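Local coordinates for hypothetical protein PA1835 (Pseudomonas aeruginosa, PDB 1YOC) that is of unknown function but has the hot-dog fold and is probably related to the PaaI-type thioesterases, at residues B[30-35]-B[52-57]; B[46-51]-B[59-64]; B[65-70]-B[93-98]; B[71-76]-B[107-112]. One frame throughout, in Å; residues are numbered along the deposited sequence.

All four contacts tie the hot-dog helix 63-81, or the loops at its N-terminal end, to the rest of the subunit. Contacts 3 and 4 set successive turns of that helix on strands 86-97 and 105-110 of one antiparallel sheet; both are buried, and contact 4 lies nearest the chain centre. Contact 2 is partly buried and joins strand 43-48 to the helix start, valine against phenylalanine. Contact 1, a buried loop-to-loop meeting, adjoins it through a backbone bond from His62 to Val54. In contact 4 alanine methyl meets methyl and helix backbone, a cysteine sulfur is central to contact 3, and contacts 1 and 2 each hold a separate water. The second subunit borders contacts 1 to 3.

Contact 1: B[30-35]-B[52-57]; sequences ASIAPQ and REVLNH
Val54 meets Ile32 and Ser31 through one methyl group. Its CG1 lies 4.0 Å from CG2 of Ile32 and 3.9 Å from the Ile32 CA, and the two branched side chains cross at about a right angle. The same methyl stands 3.6 Å from Ser31 O, so it rests on the peptide leading into Ile32 as well as on its side chain. With chi1 at -67°, Val54 turns CG1 away from its own carbonyl carbon and into this position. Ile32 offers only its short branch: CG1 sits between the backbone N and the carbonyl carbon (chi1 61°), and the longer arm runs off toward Ala69 of helix 63-81. No direct hydrogen bond joins the segments. A water approaches both, 2.8 Å from Ser31 O and a weaker 3.4 Å from Glu53 O.

Tight turns set up both partners. Ala33 N bonds to Ala30 O at 2.9 Å, curling the chain around Ser31 and Ile32, while Leu55 N reaches Arg52 O at 3.1 Å and folds the chain around Glu53 and Val54. Farther out, Val54 is tied by a backbone bond to His62, and the hydroxyl of Ser31 bonds to Tyr28 O and to Tyr28 OH of the second subunit. That neighbouring tyrosine also packs on Ile32 and Val54. The contact thus joins the loop entering strand 35-40 to the one between strand 43-48 and the central helix, at the subunit interface of a hot-dog dimer.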
# COMPACT_ATOMS: atom_id res chain seq x y z
N ALA B 30 11.79 1.49 3.24
CA ALA B 30 12.99 1.29 2.42
C ALA B 30 12.66 0.59 1.10
O ALA B 30 13.41 0.71 0.13
CB ALA B 30 14.06 0.46 3.22
N SER B 31 11.55 -0.13 1.06
CA SER B 31 11.15 -0.84 -0.16
C SER B 31 10.94 0.15 -1.31
O SER B 31 10.98 -0.27 -2.47
CB SER B 31 9.86 -1.68 0.02
OG SER B 31 8.72 -0.88 0.35
N ILE B 32 10.69 1.43 -1.02
CA ILE B 32 10.60 2.39 -2.14
C ILE B 32 11.79 3.37 -2.19
O ILE B 32 11.84 4.22 -3.07
CB ILE B 32 9.27 3.20 -2.14
CG1 ILE B 32 9.13 4.04 -0.87
CG2 ILE B 32 8.06 2.25 -2.26
CD1 ILE B 32 7.93 5.07 -0.96
N ALA B 33 12.75 3.22 -1.27
CA ALA B 33 13.96 4.08 -1.24
C ALA B 33 13.59 5.56 -1.33
O ALA B 33 14.03 6.28 -2.21
CB ALA B 33 14.90 3.70 -2.40
N PRO B 34 12.78 6.04 -0.39
CA PRO B 34 12.34 7.44 -0.42
C PRO B 34 13.31 8.47 0.16
O PRO B 34 14.30 8.11 0.83
CB PRO B 34 11.05 7.38 0.40
CG PRO B 34 11.49 6.41 1.56
CD PRO B 34 12.40 5.39 0.88
N GLN B 35 13.04 9.74 -0.12
CA GLN B 35 13.81 10.85 0.45
C GLN B 35 12.78 11.93 0.76
O GLN B 35 11.72 11.99 0.10
CB GLN B 35 14.82 11.41 -0.56
CG GLN B 35 15.90 10.42 -0.99
CD GLN B 35 16.87 10.13 0.15
OE1 GLN B 35 17.02 10.93 1.08
NE2 GLN B 35 17.53 8.99 0.08
N ARG B 52 13.34 -0.94 -11.14
CA ARG B 52 12.68 -2.25 -11.28
C ARG B 52 11.89 -2.73 -10.08
O ARG B 52 10.75 -3.20 -10.22
CB ARG B 52 13.71 -3.35 -11.64
CG ARG B 52 13.07 -4.67 -12.09
CD ARG B 52 14.13 -5.79 -12.26
NE ARG B 52 14.68 -6.13 -10.97
CZ ARG B 52 14.03 -6.89 -10.08
NH1 ARG B 52 12.84 -7.41 -10.40
NH2 ARG B 52 14.54 -7.08 -8.87
N GLU B 53 12.49 -2.58 -8.90
CA GLU B 53 11.93 -3.01 -7.63
C GLU B 53 10.56 -2.43 -7.24
O GLU B 53 9.84 -3.05 -6.43
CB GLU B 53 12.95 -2.73 -6.48
CG GLU B 53 14.23 -3.59 -6.53
CD GLU B 53 15.39 -2.97 -7.33
OE1 GLU B 53 15.19 -2.05 -8.14
OE2 GLU B 53 16.53 -3.42 -7.14
N VAL B 54 10.21 -1.29 -7.79
CA VAL B 54 8.89 -0.70 -7.46
C VAL B 54 7.88 -0.75 -8.61
O VAL B 54 6.87 -0.05 -8.61
CB VAL B 54 9.04 0.80 -6.96
CG1 VAL B 54 9.77 0.81 -5.63
CG2 VAL B 54 9.82 1.65 -7.98
N LEU B 55 8.12 -1.62 -9.59
CA LEU B 55 7.20 -1.70 -10.72
C LEU B 55 6.08 -2.72 -10.55
O LEU B 55 6.17 -3.62 -9.70
CB LEU B 55 7.98 -2.04 -12.02
CG LEU B 55 9.15 -1.08 -12.30
CD1 LEU B 55 9.84 -1.45 -13.61
CD2 LEU B 55 8.63 0.37 -12.34
N ASN B 56 5.04 -2.55 -11.37
CA ASN B 56 3.91 -3.46 -11.47
C ASN B 56 4.11 -4.23 -12.78
O ASN B 56 5.17 -4.12 -13.42
CB ASN B 56 2.56 -2.72 -11.55
CG ASN B 56 2.51 -1.70 -12.68
OD1 ASN B 56 3.20 -1.83 -13.71
ND2 ASN B 56 1.71 -0.65 -12.48
N HIS B 57 3.10 -4.99 -13.17
CA HIS B 57 3.20 -5.84 -14.37
C HIS B 57 3.15 -5.15 -15.71
O HIS B 57 3.36 -5.82 -16.73
CB HIS B 57 2.18 -6.97 -14.34
CG HIS B 57 0.76 -6.51 -14.26
ND1 HIS B 57 0.22 -5.97 -13.11
CD2 HIS B 57 -0.20 -6.42 -15.21
CE1 HIS B 57 -1.01 -5.56 -13.36
NE2 HIS B 57 -1.29 -5.82 -14.63
O HOH W 1 11.01 -2.95 -3.21

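Contact 2: B[46-51]-B[59-64]; sequences VTFPKR and GTVHAI
Beyond the end of strand 43-48 the chain stays extended past Lys50 and runs by the loop that enters helix 63-81, with the CA atoms of Lys50 and Val61 6.4 Å apart and no hydrogen bond directly between the two segments. Val61 is shared between two partners, one for each methyl group. CG1, anti to the backbone N (chi1 -176°), comes up at the edge of the Phe48 ring, near the ring plane, and lies 3.6 Å from both CE1 and CZ. The methyl therefore abuts one side of the hexagon rather than covering a face. CG2 instead lies against the methylene chain of Lys50, its nearest carbon being CG at 4.1 Å.

Phe48 and Val61 belong to the hydrophobic layer between the sheet and the long helix it wraps in the hot-dog fold: the phenylalanine ring also packs on Ala65, Leu66 and Ala69 of the helix, and Val61 on Leu66. His62 follows at the N-cap position, its ring edge-to-face with Phe29 of the second subunit.

Toward the other end the contact becomes polar. Lys50 CE is 3.7 Å from Gly59 O, while a bend at chi4 (-88°) turns the amine out of line with the chain. A water donates to Gly59 O at 2.8 Å and receives a weak bond from Lys50 NZ at 3.4 Å. Gly59 itself has a positive phi of 66°, a backbone shape that glycine readily adopts.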
# COMPACT_ATOMS: atom_id res chain seq x y z
N VAL B 46 7.78 14.20 -0.26
CA VAL B 46 8.73 13.09 -0.41
C VAL B 46 8.88 12.72 -1.88
O VAL B 46 7.98 12.96 -2.72
CB VAL B 46 8.27 11.79 0.35
CG1 VAL B 46 7.97 12.08 1.83
CG2 VAL B 46 7.09 11.21 -0.29
N THR B 47 10.02 12.13 -2.20
CA THR B 47 10.22 11.69 -3.58
C THR B 47 10.75 10.26 -3.51
O THR B 47 11.27 9.86 -2.49
CB THR B 47 11.32 12.52 -4.31
OG1 THR B 47 12.56 12.44 -3.56
CG2 THR B 47 10.92 14.00 -4.42
N PHE B 48 10.53 9.45 -4.56
CA PHE B 48 11.19 8.15 -4.59
C PHE B 48 11.45 7.84 -6.08
O PHE B 48 10.69 8.26 -6.97
CB PHE B 48 10.42 7.03 -3.84
CG PHE B 48 9.16 6.55 -4.52
CD1 PHE B 48 9.20 5.48 -5.41
CD2 PHE B 48 7.91 7.11 -4.17
CE1 PHE B 48 7.98 4.94 -5.95
CE2 PHE B 48 6.71 6.60 -4.69
CZ PHE B 48 6.73 5.52 -5.57
N PRO B 49 12.54 7.13 -6.36
CA PRO B 49 12.83 6.85 -7.78
C PRO B 49 12.14 5.67 -8.44
O PRO B 49 11.85 4.65 -7.82
CB PRO B 49 14.34 6.64 -7.78
CG PRO B 49 14.54 5.87 -6.46
CD PRO B 49 13.60 6.65 -5.48
N LYS B 50 11.90 5.81 -9.73
CA LYS B 50 11.36 4.70 -10.49
C LYS B 50 12.55 3.74 -10.66
O LYS B 50 13.67 4.16 -11.02
CB LYS B 50 10.88 5.17 -11.87
CG LYS B 50 10.48 4.00 -12.80
CD LYS B 50 9.58 4.50 -13.94
CE LYS B 50 9.20 3.38 -14.90
NZ LYS B 50 10.19 3.20 -15.99
N ARG B 51 12.34 2.46 -10.39
CA ARG B 51 13.40 1.46 -10.56
C ARG B 51 12.68 0.10 -10.64
O ARG B 51 11.52 0.01 -10.23
CB ARG B 51 14.41 1.50 -9.40
CG ARG B 51 13.76 1.28 -8.05
CD ARG B 51 14.79 1.23 -6.90
NE ARG B 51 14.08 1.12 -5.63
CZ ARG B 51 14.47 0.36 -4.61
NH1 ARG B 51 15.59 -0.37 -4.69
NH2 ARG B 51 13.69 0.28 -3.55
N GLY B 59 5.06 -2.44 -16.10
CA GLY B 59 6.30 -1.68 -16.00
C GLY B 59 6.18 -0.22 -15.58
O GLY B 59 7.02 0.60 -15.94
N THR B 60 5.13 0.11 -14.84
CA THR B 60 5.01 1.47 -14.35
C THR B 60 5.13 1.37 -12.82
O THR B 60 5.21 0.27 -12.27
CB THR B 60 3.68 2.18 -14.81
OG1 THR B 60 2.54 1.52 -14.28
CG2 THR B 60 3.56 2.15 -16.34
N VAL B 61 5.16 2.49 -12.14
CA VAL B 61 5.33 2.44 -10.68
C VAL B 61 4.08 1.82 -10.05
O VAL B 61 2.93 2.20 -10.33
CB VAL B 61 5.61 3.83 -10.09
CG1 VAL B 61 5.87 3.67 -8.54
CG2 VAL B 61 6.91 4.42 -10.74
N HIS B 62 4.33 0.86 -9.17
CA HIS B 62 3.26 0.11 -8.55
C HIS B 62 2.36 0.95 -7.67
O HIS B 62 2.82 1.78 -6.91
CB HIS B 62 3.90 -1.01 -7.73
CG HIS B 62 2.95 -2.08 -7.32
ND1 HIS B 62 3.01 -3.37 -7.83
CD2 HIS B 62 2.02 -2.10 -6.34
CE1 HIS B 62 2.18 -4.14 -7.14
NE2 HIS B 62 1.57 -3.39 -6.24
N ALA B 63 1.06 0.70 -7.83
CA ALA B 63 0.03 1.40 -7.05
C ALA B 63 0.35 1.42 -5.55
O ALA B 63 0.13 2.45 -4.86
CB ALA B 63 -1.35 0.70 -7.26
N ILE B 64 0.84 0.30 -5.04
CA ILE B 64 1.09 0.22 -3.60
C ILE B 64 2.38 0.94 -3.21
O ILE B 64 2.52 1.36 -2.06
CB ILE B 64 0.99 -1.26 -3.11
CG1 ILE B 64 -0.38 -1.84 -3.56
CG2 ILE B 64 1.05 -1.33 -1.55
CD1 ILE B 64 -1.65 -1.06 -2.95
O HOH W 2 9.56 0.08 -17.12

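Contact 3: B[65-70]-B[93-98]; sequences ALCNAA and MTVEYL
Cys67 faces the strand from its CB, and chi1 of -71° sets the sulfur anti to its own carbonyl carbon, where Met93 reaches it with an otherwise extended chain bent at chi3 (69°). Met93 CE arrives 4.0 Å from Cys67 SG and lies almost as near Cys67 CB. Val95 adds its CG1 methyl at 4.0 Å from the same SG. From farther along the strand, Tyr97 brings the hydroxyl end of its side chain to the sulfur, OH to SG 4.1 Å, a packing distance with no hydrogen bond. One thiol is met by three alternate residues of the strand, Met93 and Val95 directly, Tyr97 by the far end of its ring.

The axes of helix 65-70 and strand 93-97 pass 10.5 Å apart, their directions 132° from each other. On the sheet, Met93 packs on Ile140 and Val95 on Phe136 and Ala138 of strand 133-146, while the Tyr97 ring leans on Ala63 and Ile64 at the start of helix 63-81. Strand 86-97, outermost within the chain, pairs antiparallel with a strand of the second subunit, which carries the sheet across the dimer; Met93 of that subunit packs on Cys67.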
# COMPACT_ATOMS: atom_id res chain seq x y z
N ALA B 65 3.33 1.08 -4.15
CA ALA B 65 4.55 1.86 -3.86
C ALA B 65 4.12 3.35 -3.68
O ALA B 65 4.67 4.09 -2.84
CB ALA B 65 5.56 1.72 -5.02
N LEU B 66 3.14 3.77 -4.47
CA LEU B 66 2.62 5.13 -4.37
C LEU B 66 1.93 5.27 -3.00
O LEU B 66 2.03 6.32 -2.33
CB LEU B 66 1.60 5.41 -5.51
CG LEU B 66 2.16 5.25 -6.93
CD1 LEU B 66 1.01 5.28 -7.95
CD2 LEU B 66 3.18 6.34 -7.22
N CYS B 67 1.19 4.24 -2.59
CA CYS B 67 0.52 4.30 -1.27
C CYS B 67 1.59 4.42 -0.19
O CYS B 67 1.38 5.14 0.81
CB CYS B 67 -0.31 3.04 -0.99
SG CYS B 67 -1.79 2.89 -1.98
N ASN B 68 2.69 3.69 -0.35
CA ASN B 68 3.76 3.75 0.65
C ASN B 68 4.32 5.17 0.81
O ASN B 68 4.59 5.64 1.94
CB ASN B 68 4.87 2.78 0.27
CG ASN B 68 5.54 2.12 1.50
OD1 ASN B 68 6.52 1.37 1.35
ND2 ASN B 68 5.02 2.37 2.71
N ALA B 69 4.51 5.87 -0.32
CA ALA B 69 5.01 7.23 -0.27
C ALA B 69 3.99 8.13 0.46
O ALA B 69 4.34 9.02 1.24
CB ALA B 69 5.22 7.79 -1.73
N ALA B 70 2.70 7.88 0.19
CA ALA B 70 1.63 8.68 0.81
C ALA B 70 1.61 8.47 2.31
O ALA B 70 1.49 9.43 3.10
CB ALA B 70 0.26 8.29 0.20
N MET B 93 -7.70 4.62 4.89
CA MET B 93 -7.09 5.32 3.76
C MET B 93 -7.92 5.05 2.52
O MET B 93 -8.39 3.92 2.32
CB MET B 93 -5.64 4.86 3.50
CG MET B 93 -5.09 5.44 2.16
SD MET B 93 -3.36 4.94 1.85
CE MET B 93 -3.57 3.18 1.54
N THR B 94 -8.17 6.09 1.74
CA THR B 94 -8.85 5.91 0.46
C THR B 94 -7.94 6.50 -0.59
O THR B 94 -7.42 7.60 -0.44
CB THR B 94 -10.25 6.60 0.38
OG1 THR B 94 -11.13 5.93 1.30
CG2 THR B 94 -10.85 6.46 -1.08
N VAL B 95 -7.72 5.75 -1.67
CA VAL B 95 -6.87 6.25 -2.74
C VAL B 95 -7.59 6.09 -4.11
O VAL B 95 -8.50 5.26 -4.27
CB VAL B 95 -5.53 5.45 -2.85
CG1 VAL B 95 -4.80 5.46 -1.50
CG2 VAL B 95 -5.82 3.95 -3.27
N GLU B 96 -7.18 6.91 -5.08
CA GLU B 96 -7.67 6.81 -6.47
C GLU B 96 -6.46 6.86 -7.39
O GLU B 96 -5.52 7.67 -7.21
CB GLU B 96 -8.62 7.98 -6.81
CG GLU B 96 -10.00 7.74 -6.14
CD GLU B 96 -10.94 8.89 -6.39
OE1 GLU B 96 -10.87 9.89 -5.66
OE2 GLU B 96 -11.72 8.79 -7.35
N TYR B 97 -6.48 5.98 -8.38
CA TYR B 97 -5.39 5.87 -9.33
C TYR B 97 -5.76 6.70 -10.54
O TYR B 97 -6.64 6.32 -11.31
CB TYR B 97 -5.17 4.40 -9.68
CG TYR B 97 -4.92 3.59 -8.42
CD1 TYR B 97 -3.84 3.91 -7.58
CD2 TYR B 97 -5.75 2.51 -8.06
CE1 TYR B 97 -3.58 3.15 -6.41
CE2 TYR B 97 -5.49 1.75 -6.89
CZ TYR B 97 -4.41 2.08 -6.09
OH TYR B 97 -4.12 1.34 -4.95
N LEU B 98 -5.08 7.83 -10.71
CA LEU B 98 -5.43 8.74 -11.79
C LEU B 98 -4.79 8.50 -13.15
O LEU B 98 -5.42 8.77 -14.19
CB LEU B 98 -5.11 10.18 -11.39
CG LEU B 98 -5.58 10.59 -9.97
CD1 LEU B 98 -5.30 12.07 -9.79
CD2 LEU B 98 -7.07 10.27 -9.77

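Contact 4: B[71-76]-B[107-112]; sequences ELAAGT and AVADGS
At the heart of the hot-dog fold, where the long helix lies on the sheet that wraps it, Ala73 meets Ala109 methyl to methyl. Their CB atoms are 3.9 Å apart. The Ala109 methyl also nears the helix backbone, 4.2 Å from Ala74 N, and the CA atoms of Ala74 and Ala109 are separated by only 5.9 Å. Small residues on both sides let helix and strand come this close, with no hydrogen bond between them.

On the helix, the hydroxyl of Thr76 turns back along the chain and donates to Leu72 O at 2.9 Å. It approaches somewhat tilted from the carbonyl plane, with a C=O...OG1 angle of 151°. Leu72 O also accepts from Thr76 N, so two donors of one residue grip this oxygen and hold the threonine hydroxyl against the helix. Where strand 105-110 ends, Asp110 forms an Asx turn: Ser112 N bonds to Asp110 OD1 at 3.0 Å in a fairly straight bond (161°).

Around the alanine pair, Ala74 packs on Val124 and Val126 of strand 120-130, and Val126 also touches Ala109. Strand 43-48 flanks the other edge of strand 105-110 through backbone bonds between Ala44 and Ala109. Leu72 and Thr76 point to strand 35-40 and helix 2-13, meeting Phe36 and Met7.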
# COMPACT_ATOMS: atom_id res chain seq x y z
N GLU B 71 1.75 7.21 2.72
CA GLU B 71 1.77 6.90 4.14
C GLU B 71 2.97 7.60 4.81
O GLU B 71 2.87 8.09 5.94
CB GLU B 71 1.92 5.39 4.30
CG GLU B 71 2.09 4.97 5.71
CD GLU B 71 0.77 4.70 6.39
OE1 GLU B 71 -0.27 5.33 6.02
OE2 GLU B 71 0.82 3.85 7.33
N LEU B 72 4.11 7.60 4.13
CA LEU B 72 5.31 8.22 4.71
C LEU B 72 5.11 9.73 4.88
O LEU B 72 5.42 10.30 5.92
CB LEU B 72 6.53 7.94 3.81
CG LEU B 72 7.83 8.62 4.27
CD1 LEU B 72 8.31 8.11 5.62
CD2 LEU B 72 8.88 8.33 3.17
N ALA B 73 4.57 10.37 3.85
CA ALA B 73 4.36 11.82 3.94
C ALA B 73 3.28 12.17 4.96
O ALA B 73 3.49 13.05 5.81
CB ALA B 73 3.97 12.38 2.58
N ALA B 74 2.15 11.47 4.92
CA ALA B 74 1.05 11.81 5.81
C ALA B 74 1.36 11.52 7.24
O ALA B 74 1.07 12.34 8.12
CB ALA B 74 -0.22 11.07 5.41
N GLY B 75 1.95 10.36 7.49
CA GLY B 75 2.25 9.97 8.84
C GLY B 75 3.32 10.84 9.46
O GLY B 75 3.18 11.26 10.62
N THR B 76 4.39 11.11 8.72
CA THR B 76 5.46 11.94 9.26
C THR B 76 4.92 13.37 9.50
O THR B 76 5.19 13.99 10.56
CB THR B 76 6.67 11.95 8.34
OG1 THR B 76 7.14 10.60 8.18
CG2 THR B 76 7.84 12.72 9.02
N ALA B 107 5.49 13.08 -3.84
CA ALA B 107 4.21 13.03 -3.15
C ALA B 107 4.14 14.21 -2.20
O ALA B 107 5.07 14.45 -1.44
CB ALA B 107 4.07 11.68 -2.38
N VAL B 108 3.02 14.92 -2.24
CA VAL B 108 2.85 16.10 -1.42
C VAL B 108 1.68 15.95 -0.46
O VAL B 108 0.57 15.60 -0.87
CB VAL B 108 2.60 17.34 -2.33
CG1 VAL B 108 2.32 18.58 -1.46
CG2 VAL B 108 3.80 17.57 -3.29
N ALA B 109 1.94 16.22 0.82
CA ALA B 109 0.89 16.14 1.84
C ALA B 109 0.75 17.57 2.36
O ALA B 109 1.60 18.08 3.10
CB ALA B 109 1.32 15.14 3.02
N ASP B 110 -0.32 18.24 1.92
CA ASP B 110 -0.57 19.65 2.31
C ASP B 110 -1.44 19.67 3.56
O ASP B 110 -2.63 19.38 3.47
CB ASP B 110 -1.30 20.32 1.13
CG ASP B 110 -1.72 21.76 1.41
OD1 ASP B 110 -1.53 22.25 2.54
OD2 ASP B 110 -2.23 22.39 0.46
N GLY B 111 -0.85 20.00 4.72
CA GLY B 111 -1.60 20.01 5.97
C GLY B 111 -2.01 21.42 6.40
O GLY B 111 -2.37 21.61 7.56
N SER B 112 -1.96 22.39 5.48
CA SER B 112 -2.30 23.76 5.83
C SER B 112 -3.74 24.01 6.28
O SER B 112 -3.99 25.00 6.98
CB SER B 112 -1.96 24.73 4.66
OG SER B 112 -2.82 24.52 3.57